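PDB 2R7H: putative D-alanine N-acetyltransferase of GNAT family from Desulfovibrio desulfuricans subsp. desulfuricans, which probably transfers an acyl group, most likely acetyl from acetyl-CoA, to an amino group, possibly that of D-alanine. Local coordinates for residues Q25-Q29 with V56-L60; L33-V38 with M79-A83; S40-F44 with K140-T144; G127-L131 with Y172-A177. All coordinates share one frame. Residues are numbered along the deposited sequence.

Interaction 1: residues Q25-Q29 with V56-L60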
loop_
_atom_site.group_PDB
_atom_site.type_symbol
_atom_site.label_atom_id
_atom_site.label_comp_id
_atom_site.label_asym_id
_atom_site.label_seq_id
_atom_site.Cartn_x
_atom_site.Cartn_y
_atom_site.Cartn_z
ATOM N N GLN B 25 21.062 -7.236 -10.313
ATOM C CA GLN B 25 20.465 -7.690 -11.575
ATOM C C GLN B 25 19.626 -8.929 -11.344
ATOM O O GLN B 25 20.106 -9.837 -10.715
ATOM C CB GLN B 25 21.565 -8.018 -12.608
ATOM C CG GLN B 25 21.030 -8.291 -14.036
ATOM C CD GLN B 25 22.126 -8.638 -15.047
ATOM O OE1 GLN B 25 23.129 -9.292 -14.719
ATOM N NE2 GLN B 25 21.904 -8.241 -16.298
ATOM N N VAL B 26 18.394 -8.956 -11.861
ATOM C CA VAL B 26 17.507 -10.097 -11.703
ATOM C C VAL B 26 17.732 -11.012 -12.889
ATOM O O VAL B 26 17.670 -10.565 -14.034
ATOM C CB VAL B 26 16.025 -9.689 -11.643
ATOM C CG1 VAL B 26 15.136 -10.909 -11.504
ATOM C CG2 VAL B 26 15.804 -8.775 -10.491
ATOM N N LEU B 27 18.019 -12.276 -12.599
ATOM C CA LEU B 27 18.255 -13.297 -13.597
ATOM C C LEU B 27 17.069 -14.273 -13.559
ATOM O O LEU B 27 16.304 -14.272 -12.594
ATOM C CB LEU B 27 19.559 -14.037 -13.281
ATOM C CG LEU B 27 20.794 -13.137 -13.113
ATOM C CD1 LEU B 27 21.998 -13.957 -12.727
ATOM C CD2 LEU B 27 21.084 -12.337 -14.364
ATOM N N PRO B 28 16.885 -15.089 -14.619
ATOM C CA PRO B 28 15.783 -16.090 -14.642
ATOM C C PRO B 28 15.790 -17.130 -13.490
ATOM O O PRO B 28 14.715 -17.576 -13.053
ATOM C CB PRO B 28 15.982 -16.782 -15.987
ATOM C CG PRO B 28 16.697 -15.773 -16.818
ATOM C CD PRO B 28 17.642 -15.106 -15.884
ATOM N N GLN B 29 16.986 -17.489 -13.006
ATOM C CA GLN B 29 17.154 -18.421 -11.890
ATOM C C GLN B 29 16.613 -17.893 -10.547
ATOM O O GLN B 29 16.251 -18.675 -9.664
ATOM C CB GLN B 29 18.655 -18.697 -11.702
ATOM N N VAL B 56 9.553 -11.129 -8.372
ATOM C CA VAL B 56 10.771 -11.391 -9.126
ATOM C C VAL B 56 10.412 -11.614 -10.600
ATOM O O VAL B 56 11.138 -11.167 -11.497
ATOM C CB VAL B 56 11.557 -12.588 -8.565
ATOM C CG1 VAL B 56 12.764 -12.870 -9.428
ATOM C CG2 VAL B 56 11.987 -12.329 -7.114
ATOM N N ASP B 57 9.304 -12.313 -10.837
ATOM C CA ASP B 57 8.822 -12.567 -12.195
ATOM C C ASP B 57 8.373 -11.274 -12.886
ATOM O O ASP B 57 8.700 -11.079 -14.055
ATOM C CB ASP B 57 7.702 -13.617 -12.202
ATOM C CG ASP B 57 8.194 -15.011 -11.826
ATOM O OD1 ASP B 57 9.352 -15.373 -12.150
ATOM O OD2 ASP B 57 7.386 -15.770 -11.249
ATOM N N GLU B 58 7.647 -10.396 -12.183
ATOM C CA GLU B 58 7.217 -9.108 -12.770
ATOM C C GLU B 58 8.446 -8.246 -13.152
ATOM O O GLU B 58 8.387 -7.515 -14.145
ATOM C CB GLU B 58 6.221 -8.327 -11.876
ATOM C CG GLU B 58 4.807 -8.902 -11.794
ATOM N N HIS B 59 9.538 -8.331 -12.377
ATOM C CA HIS B 59 10.773 -7.600 -12.699
ATOM C C HIS B 59 11.375 -8.221 -13.964
ATOM O O HIS B 59 11.989 -7.510 -14.759
ATOM C CB HIS B 59 11.787 -7.644 -11.567
ATOM C CG HIS B 59 12.979 -6.767 -11.795
ATOM N ND1 HIS B 59 13.158 -5.571 -11.135
ATOM C CD2 HIS B 59 14.044 -6.900 -12.622
ATOM C CE1 HIS B 59 14.284 -5.012 -11.535
ATOM N NE2 HIS B 59 14.841 -5.798 -12.437
ATOM N N LEU B 60 11.246 -9.543 -14.119
ATOM C CA LEU B 60 11.713 -10.220 -15.335
ATOM C C LEU B 60 10.798 -9.935 -16.547
ATOM O O LEU B 60 11.311 -9.818 -17.657
ATOM C CB LEU B 60 11.884 -11.736 -15.126
ATOM C CG LEU B 60 13.114 -12.193 -14.342
ATOM C CD1 LEU B 60 12.998 -13.656 -13.946
ATOM C CD2 LEU B 60 14.368 -11.943 -15.165
#
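In this GNAT-fold protein the loop that leaves the first strand (21-23) for helix 30-41 lies against the last turns of helix 46-61, and apolar packing around Val26 joins the two. Segment 56-60 opens with Val56. Buried against helix 30-41 and against Phe70 of strand 69-75, it offers CG1 to Val26 CG1 at 3.7 Å. One turn on, His59 points its CA-to-CB bond toward the loop. With ND1 engaged by the carbonyl of Tyr68, it presents a ring face to Val26, whose CG2 stands 3.7 Å from the ring centroid and 25° off the normal, a CH-pi contact. Leu60, whose N bonds back to Val56 O at 3.1 Å within the helix, extends its side chain along the loop. Its CG meets Val26 CG1 at 3.7 Å, while the m,t rotamer carries CD1 onward to the loop backbone. No hydrogen bond crosses between the segments. At this far end Leu60 CD1 lies 3.6 Å from Leu27 O and 3.8 Å from Pro28 CA.

Interaction 2: residues L33-V38 with M79-A83; sequences LVRRVV and MAGYA
Val34 lays its CG2 methyl over the face of the Tyr82 ring, 3.9 Å from the centroid and only 8° off the normal, a CH-pi contact. Its CG1 also reaches Tyr82, 3.1 Å from OH and 3.3 Å from CZ. Val34 belongs to a regular helical segment, 33-38, with Val37 N bonded to Leu33 O (3.0 Å) and Val38 N to Val34 O (2.8 Å). The strand segment 79-83 crosses it almost perpendicularly: the axes approach to 8.7 Å and their directions differ by 92°. CA atoms pair as Leu33 with Met79 (6.7 Å), Val37 with Gly81 (6.4 Å) and Val34 with Tyr82 (7.6 Å). Met79, a selenomethionine with chi angles t, t, m, brings SE to 3.9 Å from both Val34 CG2 and Val37 CG2, and CE to 3.9 Å from Leu33 CB. Tyr82 adopts chi1 p (83°); at its ring edge lie Val37 CG1, 4.2 Å from CD1, and Val38 CG2, 4.0 Å from CE1. Ala80 and Gly81 form a classic beta bulge opposite Ala73, with Ala80 at phi/psi -73/-29, so that Met79 and Tyr82 both point toward the helix. This is helix-on-sheet packing of the GNAT alpha/beta fold. Phe72 of strand 69-75 and Ala101 of strand 94-102 extend the apolar layer, Trp99 hydrogen-bonds Tyr82 OH, and helix 46-61 packs beside Val34 and Val38.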
loop_
_atom_site.group_PDB
_atom_site.type_symbol
_atom_site.label_atom_id
_atom_site.label_comp_id
_atom_site.label_asym_id
_atom_site.label_seq_id
_atom_site.Cartn_x
_atom_site.Cartn_y
_atom_site.Cartn_z
ATOM N N LEU B 33 14.799 -19.390 -6.755
ATOM C CA LEU B 33 15.790 -19.292 -5.660
ATOM C C LEU B 33 15.207 -18.471 -4.530
ATOM O O LEU B 33 15.417 -18.800 -3.360
ATOM C CB LEU B 33 17.127 -18.684 -6.138
ATOM C CG LEU B 33 18.001 -19.507 -7.077
ATOM C CD1 LEU B 33 19.068 -18.671 -7.749
ATOM C CD2 LEU B 33 18.610 -20.697 -6.341
ATOM N N VAL B 34 14.514 -17.384 -4.886
ATOM C CA VAL B 34 13.842 -16.520 -3.910
ATOM C C VAL B 34 12.750 -17.309 -3.189
ATOM O O VAL B 34 12.633 -17.253 -1.947
ATOM C CB VAL B 34 13.256 -15.267 -4.570
ATOM C CG1 VAL B 34 12.139 -14.651 -3.719
ATOM C CG2 VAL B 34 14.397 -14.279 -4.894
ATOM N N ARG B 35 11.966 -18.048 -3.966
ATOM C CA ARG B 35 10.897 -18.853 -3.372
ATOM C C ARG B 35 11.487 -19.798 -2.344
ATOM O O ARG B 35 11.014 -19.826 -1.222
ATOM C CB ARG B 35 10.124 -19.650 -4.399
ATOM C CG ARG B 35 8.830 -20.162 -3.785
ATOM C CD ARG B 35 8.092 -21.149 -4.613
ATOM N NE ARG B 35 6.885 -21.471 -3.855
ATOM C CZ ARG B 35 5.729 -20.806 -3.892
ATOM N NH1 ARG B 35 5.554 -19.822 -4.748
ATOM N NH2 ARG B 35 4.713 -21.193 -3.091
ATOM N N ARG B 36 12.543 -20.524 -2.700
ATOM C CA ARG B 36 13.192 -21.454 -1.758
ATOM C C ARG B 36 13.764 -20.738 -0.518
ATOM O O ARG B 36 13.666 -21.273 0.586
ATOM C CB ARG B 36 14.227 -22.362 -2.474
ATOM N N VAL B 37 14.287 -19.507 -0.685
ATOM C CA VAL B 37 14.804 -18.737 0.448
ATOM C C VAL B 37 13.639 -18.453 1.366
ATOM O O VAL B 37 13.709 -18.722 2.564
ATOM C CB VAL B 37 15.482 -17.364 0.058
ATOM C CG1 VAL B 37 15.727 -16.500 1.304
ATOM C CG2 VAL B 37 16.805 -17.568 -0.707
ATOM N N VAL B 38 12.577 -17.901 0.782
ATOM C CA VAL B 38 11.359 -17.551 1.506
ATOM C C VAL B 38 10.722 -18.739 2.244
ATOM O O VAL B 38 10.272 -18.601 3.388
ATOM C CB VAL B 38 10.371 -16.837 0.532
ATOM C CG1 VAL B 38 8.991 -16.991 0.999
ATOM C CG2 VAL B 38 10.829 -15.374 0.280
HETATM N N MSE B 79 22.088 -18.741 -3.168
HETATM C CA MSE B 79 21.530 -17.489 -2.650
HETATM C C MSE B 79 21.393 -17.594 -1.116
HETATM O O MSE B 79 20.552 -18.333 -0.602
HETATM C CB MSE B 79 20.183 -17.167 -3.301
HETATM C CG MSE B 79 19.623 -15.799 -2.851
HETATM SE SE MSE B 79 17.956 -15.409 -3.690
HETATM C CE MSE B 79 18.701 -15.208 -5.515
ATOM N N ALA B 80 22.222 -16.857 -0.388
ATOM C CA ALA B 80 22.209 -16.843 1.086
ATOM C C ALA B 80 20.983 -16.087 1.652
ATOM O O ALA B 80 20.480 -16.394 2.738
ATOM C CB ALA B 80 23.495 -16.228 1.588
ATOM N N GLY B 81 20.506 -15.110 0.889
ATOM C CA GLY B 81 19.360 -14.308 1.264
ATOM C C GLY B 81 19.148 -13.145 0.306
ATOM O O GLY B 81 19.842 -13.003 -0.699
ATOM N N TYR B 82 18.149 -12.324 0.589
ATOM C CA TYR B 82 17.878 -11.189 -0.285
ATOM C C TYR B 82 16.945 -10.200 0.384
ATOM O O TYR B 82 16.324 -10.507 1.417
ATOM C CB TYR B 82 17.267 -11.639 -1.633
ATOM C CG TYR B 82 15.785 -11.871 -1.624
ATOM C CD1 TYR B 82 15.219 -12.895 -0.884
ATOM C CD2 TYR B 82 14.948 -11.096 -2.408
ATOM C CE1 TYR B 82 13.852 -13.089 -0.858
ATOM C CE2 TYR B 82 13.587 -11.283 -2.395
ATOM C CZ TYR B 82 13.044 -12.272 -1.621
ATOM O OH TYR B 82 11.685 -12.456 -1.644
ATOM N N ALA B 83 16.868 -9.016 -0.218
ATOM C CA ALA B 83 15.978 -7.936 0.233
ATOM C C ALA B 83 15.161 -7.524 -1.008
ATOM O O ALA B 83 15.675 -7.569 -2.130
ATOM C CB ALA B 83 16.741 -6.798 0.726
#

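Interaction 3: residues S40-F44 with K140-T144; sequences STGFF and KYAPT
The turn that ends helix 30-41 in this GNAT fold reaches across to the start of helix 142-150 chiefly through the side chain of Phe43. Ser40 and Thr41 lie at the weakly bonded C-terminal part of helix 30-41. Thr41, chi1 p, accepts from Phe43 N at its OG1 (3.3 Å), an ST turn. Gly42 leaves helical geometry with positive phi (81/6), and its carbonyl O receives a weak hydrogen bond from Lys140 NZ at 3.3 Å. Phe43 (-103/4, chi1 m, chi2 76°) buries the largest share of the contact, its CA 8.8 Å from that of Lys140. Lys140 and Tyr141 form the end of a 3-10 segment, and residues 142-144 open the following helix. Lys140, all four chi angles t, stretches over one face of the Phe43 ring: CE is 3.9 Å from the centroid, 18° off the normal, a CH-pi contact, and NZ is 4.8 Å away at 23°, a cation-pi interaction. Tyr141 (chi1 m, chi2 87°) receives the edge of Phe43 on its ring face in a T-shaped pair, centroids 5.2 Å apart and planes at 81°. Phe44, beta-like at -126/118, turns its CA-to-CB bond away from segment 140-144 and meets Trp99, part of the 2-ethoxyethanol pocket, edge-to-face. The surface bridge rests mainly on Phe43, whose CD2 approaches Tyr141 CE2 to 3.5 Å and whose CZ lies 3.5 Å from Lys140 O.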
loop_
_atom_site.group_PDB
_atom_site.type_symbol
_atom_site.label_atom_id
_atom_site.label_comp_id
_atom_site.label_asym_id
_atom_site.label_seq_id
_atom_site.Cartn_x
_atom_site.Cartn_y
_atom_site.Cartn_z
ATOM N N SER B 40 12.283 -21.438 3.252
ATOM C CA SER B 40 13.175 -21.892 4.313
ATOM C C SER B 40 13.029 -21.124 5.645
ATOM O O SER B 40 13.412 -21.634 6.690
ATOM C CB SER B 40 14.619 -21.790 3.856
ATOM O OG SER B 40 15.065 -20.459 3.816
ATOM N N THR B 41 12.437 -19.936 5.624
ATOM C CA THR B 41 12.298 -19.115 6.843
ATOM C C THR B 41 11.113 -19.396 7.763
ATOM O O THR B 41 11.202 -19.076 8.940
ATOM C CB THR B 41 12.163 -17.640 6.489
ATOM O OG1 THR B 41 10.871 -17.402 5.902
ATOM C CG2 THR B 41 13.312 -17.202 5.545
ATOM N N GLY B 42 10.001 -19.927 7.242
ATOM C CA GLY B 42 8.802 -20.183 8.071
ATOM C C GLY B 42 7.900 -18.962 8.333
ATOM O O GLY B 42 6.943 -19.035 9.097
ATOM N N PHE B 43 8.203 -17.835 7.710
ATOM C CA PHE B 43 7.416 -16.619 7.857
ATOM C C PHE B 43 6.531 -16.390 6.645
ATOM O O PHE B 43 5.821 -15.381 6.577
ATOM C CB PHE B 43 8.343 -15.409 8.105
ATOM C CG PHE B 43 8.812 -15.312 9.515
ATOM C CD1 PHE B 43 9.795 -16.153 9.990
ATOM C CD2 PHE B 43 8.245 -14.397 10.379
ATOM C CE1 PHE B 43 10.205 -16.095 11.320
ATOM C CE2 PHE B 43 8.651 -14.323 11.711
ATOM C CZ PHE B 43 9.631 -15.177 12.180
ATOM N N PHE B 44 6.528 -17.324 5.706
ATOM C CA PHE B 44 5.754 -17.148 4.512
ATOM C C PHE B 44 4.825 -18.325 4.287
ATOM O O PHE B 44 5.286 -19.440 4.110
ATOM C CB PHE B 44 6.663 -17.002 3.295
ATOM C CG PHE B 44 7.433 -15.684 3.220
ATOM C CD1 PHE B 44 8.553 -15.465 4.025
ATOM C CD2 PHE B 44 7.110 -14.712 2.240
ATOM C CE1 PHE B 44 9.299 -14.260 3.917
ATOM C CE2 PHE B 44 7.870 -13.496 2.112
ATOM C CZ PHE B 44 8.950 -13.287 2.947
ATOM N N LYS B 140 5.677 -13.946 17.484
ATOM C CA LYS B 140 6.501 -14.505 16.400
ATOM C C LYS B 140 7.394 -13.479 15.672
ATOM O O LYS B 140 8.470 -13.832 15.173
ATOM C CB LYS B 140 5.564 -15.174 15.384
ATOM C CG LYS B 140 6.225 -15.768 14.123
ATOM C CD LYS B 140 5.157 -16.230 13.137
ATOM C CE LYS B 140 5.809 -16.864 11.933
ATOM N NZ LYS B 140 4.806 -17.251 10.925
ATOM N N TYR B 141 6.916 -12.232 15.590
ATOM C CA TYR B 141 7.621 -11.122 14.938
ATOM C C TYR B 141 8.484 -10.279 15.851
ATOM O O TYR B 141 9.035 -9.288 15.404
ATOM C CB TYR B 141 6.630 -10.252 14.163
ATOM C CG TYR B 141 6.129 -10.966 12.938
ATOM C CD1 TYR B 141 5.041 -11.811 13.000
ATOM C CD2 TYR B 141 6.774 -10.814 11.727
ATOM C CE1 TYR B 141 4.582 -12.469 11.890
ATOM C CE2 TYR B 141 6.328 -11.475 10.618
ATOM C CZ TYR B 141 5.232 -12.293 10.708
ATOM O OH TYR B 141 4.806 -12.966 9.594
ATOM N N ALA B 142 8.602 -10.672 17.124
ATOM C CA ALA B 142 9.459 -9.976 18.081
ATOM C C ALA B 142 10.905 -9.829 17.553
ATOM O O ALA B 142 11.473 -8.742 17.649
ATOM C CB ALA B 142 9.407 -10.675 19.455
ATOM N N PRO B 143 11.500 -10.909 16.987
ATOM C CA PRO B 143 12.853 -10.789 16.422
ATOM C C PRO B 143 12.974 -9.729 15.315
ATOM O O PRO B 143 13.900 -8.921 15.339
ATOM C CB PRO B 143 13.111 -12.186 15.863
ATOM C CG PRO B 143 12.250 -13.081 16.666
ATOM C CD PRO B 143 11.020 -12.306 16.909
ATOM N N THR B 144 12.042 -9.755 14.362
ATOM C CA THR B 144 11.972 -8.788 13.267
ATOM C C THR B 144 11.904 -7.372 13.804
ATOM O O THR B 144 12.607 -6.505 13.321
ATOM C CB THR B 144 10.731 -9.023 12.397
ATOM O OG1 THR B 144 10.756 -10.360 11.871
ATOM C CG2 THR B 144 10.687 -8.042 11.239
#

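Interaction 4: residues G127-L131 with Y172-A177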
loop_
_atom_site.group_PDB
_atom_site.type_symbol
_atom_site.label_atom_id
_atom_site.label_comp_id
_atom_site.label_asym_id
_atom_site.label_seq_id
_atom_site.Cartn_x
_atom_site.Cartn_y
_atom_site.Cartn_z
ATOM N N GLY B 127 18.031 9.464 -4.391
ATOM C CA GLY B 127 17.480 10.640 -3.740
ATOM C C GLY B 127 16.468 10.400 -2.641
ATOM O O GLY B 127 15.786 11.344 -2.225
ATOM N N GLY B 128 16.390 9.179 -2.117
ATOM C CA GLY B 128 15.419 8.879 -1.081
ATOM C C GLY B 128 15.698 9.534 0.256
ATOM O O GLY B 128 16.858 9.732 0.629
ATOM N N ARG B 129 14.614 9.905 0.939
ATOM C CA ARG B 129 14.614 10.515 2.250
ATOM C C ARG B 129 14.212 9.522 3.322
ATOM O O ARG B 129 14.751 9.577 4.416
ATOM C CB ARG B 129 13.553 11.639 2.298
ATOM C CG ARG B 129 13.684 12.700 1.214
ATOM C CD ARG B 129 12.508 13.692 1.155
ATOM N NE ARG B 129 11.231 13.018 0.900
ATOM C CZ ARG B 129 10.287 12.773 1.804
ATOM N NH1 ARG B 129 10.400 13.170 3.067
ATOM N NH2 ARG B 129 9.191 12.146 1.442
ATOM N N LEU B 130 13.238 8.642 3.013
ATOM C CA LEU B 130 12.674 7.688 3.970
ATOM C C LEU B 130 12.568 6.282 3.486
ATOM O O LEU B 130 12.322 6.073 2.334
ATOM C CB LEU B 130 11.244 8.121 4.301
ATOM C CG LEU B 130 11.087 9.477 5.010
ATOM C CD1 LEU B 130 9.603 9.963 5.010
ATOM C CD2 LEU B 130 11.655 9.274 6.350
ATOM N N LEU B 131 12.735 5.339 4.402
ATOM C CA LEU B 131 12.560 3.918 4.103
ATOM C C LEU B 131 11.620 3.429 5.181
ATOM O O LEU B 131 11.934 3.570 6.376
ATOM C CB LEU B 131 13.847 3.103 4.179
ATOM C CG LEU B 131 13.741 1.595 3.888
ATOM C CD1 LEU B 131 13.189 1.364 2.506
ATOM C CD2 LEU B 131 15.089 0.848 4.055
ATOM N N TYR B 172 7.522 1.049 10.856
ATOM C CA TYR B 172 8.843 1.470 11.235
ATOM C C TYR B 172 9.375 2.435 10.213
ATOM O O TYR B 172 9.261 2.232 9.020
ATOM C CB TYR B 172 9.777 0.239 11.382
ATOM C CG TYR B 172 9.569 -0.505 12.670
ATOM C CD1 TYR B 172 10.164 -0.054 13.856
ATOM C CD2 TYR B 172 8.818 -1.657 12.718
ATOM C CE1 TYR B 172 9.975 -0.717 15.048
ATOM C CE2 TYR B 172 8.640 -2.323 13.916
ATOM C CZ TYR B 172 9.204 -1.852 15.058
ATOM O OH TYR B 172 8.987 -2.528 16.219
ATOM N N ARG B 173 9.999 3.484 10.691
ATOM C CA ARG B 173 10.535 4.543 9.855
ATOM C C ARG B 173 12.074 4.641 9.934
ATOM O O ARG B 173 12.618 4.611 11.021
ATOM C CB ARG B 173 9.997 5.851 10.445
ATOM C CG ARG B 173 10.393 7.156 9.747
ATOM C CD ARG B 173 10.221 8.266 10.711
ATOM N NE ARG B 173 10.516 9.545 10.096
ATOM C CZ ARG B 173 9.672 10.220 9.335
ATOM N NH1 ARG B 173 8.469 9.727 9.009
ATOM N NH2 ARG B 173 10.075 11.382 8.845
ATOM N N LEU B 174 12.754 4.764 8.787
ATOM C CA LEU B 174 14.210 5.022 8.793
ATOM C C LEU B 174 14.445 6.261 7.947
ATOM O O LEU B 174 14.075 6.298 6.783
ATOM C CB LEU B 174 15.029 3.882 8.194
ATOM C CG LEU B 174 16.567 3.991 8.233
ATOM C CD1 LEU B 174 17.086 3.834 9.638
ATOM C CD2 LEU B 174 17.169 2.908 7.398
ATOM N N GLU B 175 15.006 7.301 8.540
ATOM C CA GLU B 175 15.354 8.521 7.802
ATOM C C GLU B 175 16.702 8.189 7.189
ATOM O O GLU B 175 17.651 7.794 7.891
ATOM C CB GLU B 175 15.423 9.727 8.714
ATOM C CG GLU B 175 14.060 10.021 9.332
ATOM C CD GLU B 175 13.991 11.230 10.203
ATOM O OE1 GLU B 175 14.950 12.021 10.215
ATOM O OE2 GLU B 175 12.951 11.398 10.882
ATOM N N VAL B 176 16.748 8.305 5.870
ATOM C CA VAL B 176 17.906 7.977 5.008
ATOM C C VAL B 176 18.774 9.186 4.560
ATOM O O VAL B 176 19.943 9.024 4.167
ATOM C CB VAL B 176 17.384 7.099 3.807
ATOM C CG1 VAL B 176 18.037 7.414 2.538
ATOM C CG2 VAL B 176 17.416 5.586 4.168
ATOM N N ALA B 177 18.224 10.388 4.654
ATOM C CA ALA B 177 18.925 11.587 4.266
ATOM C C ALA B 177 18.374 12.712 5.125
ATOM O O ALA B 177 17.936 12.448 6.259
ATOM C CB ALA B 177 18.706 11.862 2.785
ATOM O OXT ALA B 177 18.337 13.880 4.722
#
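Three backbone hydrogen bonds join segments 127-131 and 172-177 in an antiparallel pairing. Leu131 and Leu174 are a hydrogen-bonded pair: Leu131 N donates to Leu174 O (2.9 Å) and Leu174 N to Leu131 O (2.8 Å). Leu130 and Glu175 make the next, non-hydrogen-bonded pair, and beyond it Val176 N donates to Arg129 O at 2.8 Å. The backbone of Leu130 bonds instead to Gly93 and Tyr95, Val176 O accepts from Arg124 NE, and Tyr172 OH is hydrogen-bonded to Glu149. The charged groups find partners too. Arg173 NE forms a salt bridge with Glu175 OE2 (3.2 Å) two residues along the strand, while NH1 pairs with Glu156 and also reaches the carbonyl of Lys160 of the second subunit; Leu130 CD2 covers a face of this guanidinium, 3.6 Å from NH2. Arg129 bonds the carbonyl of Glu92 through NH2 and that of Ala161 of the second subunit through NH1. The CB atoms of Leu131 and Leu174, on one sheet face, are 4.3 Å apart; beside them, Val176 CG2 of the following loop is 4.3 Å from Leu131 CB, all packed against helix 111-125. That helix ends in a Schellman motif with Gly127, at positive phi, as C-prime residue. The final strand 167-175, inserted antiparallel between strands 130-136 and 154-159, is characteristic of the C-terminal half of the GNAT fold.

Interaction 2 is the buried contact of the set, an apolar helix-on-sheet seam, whereas interactions 1 and 3 lie at the surface and interaction 4 is partly buried. Interactions 1 and 2 touch directly, Val56 CG2 to Val34 CG2 at 3.8 Å, where helices 30-41 and 46-61 meet. Interactions 2 and 3 share helix 30-41 and touch as well, Val38 CG1 to Phe44 CG at 3.0 Å. Interaction 4 reaches the same sheet as interaction 2 but on the other side of the chain's centre, about 25 Å away between centres. Backbone hydrogen bonding governs interaction 4, aromatic and cationic contacts interaction 3, and apolar and CH-pi packing the other two.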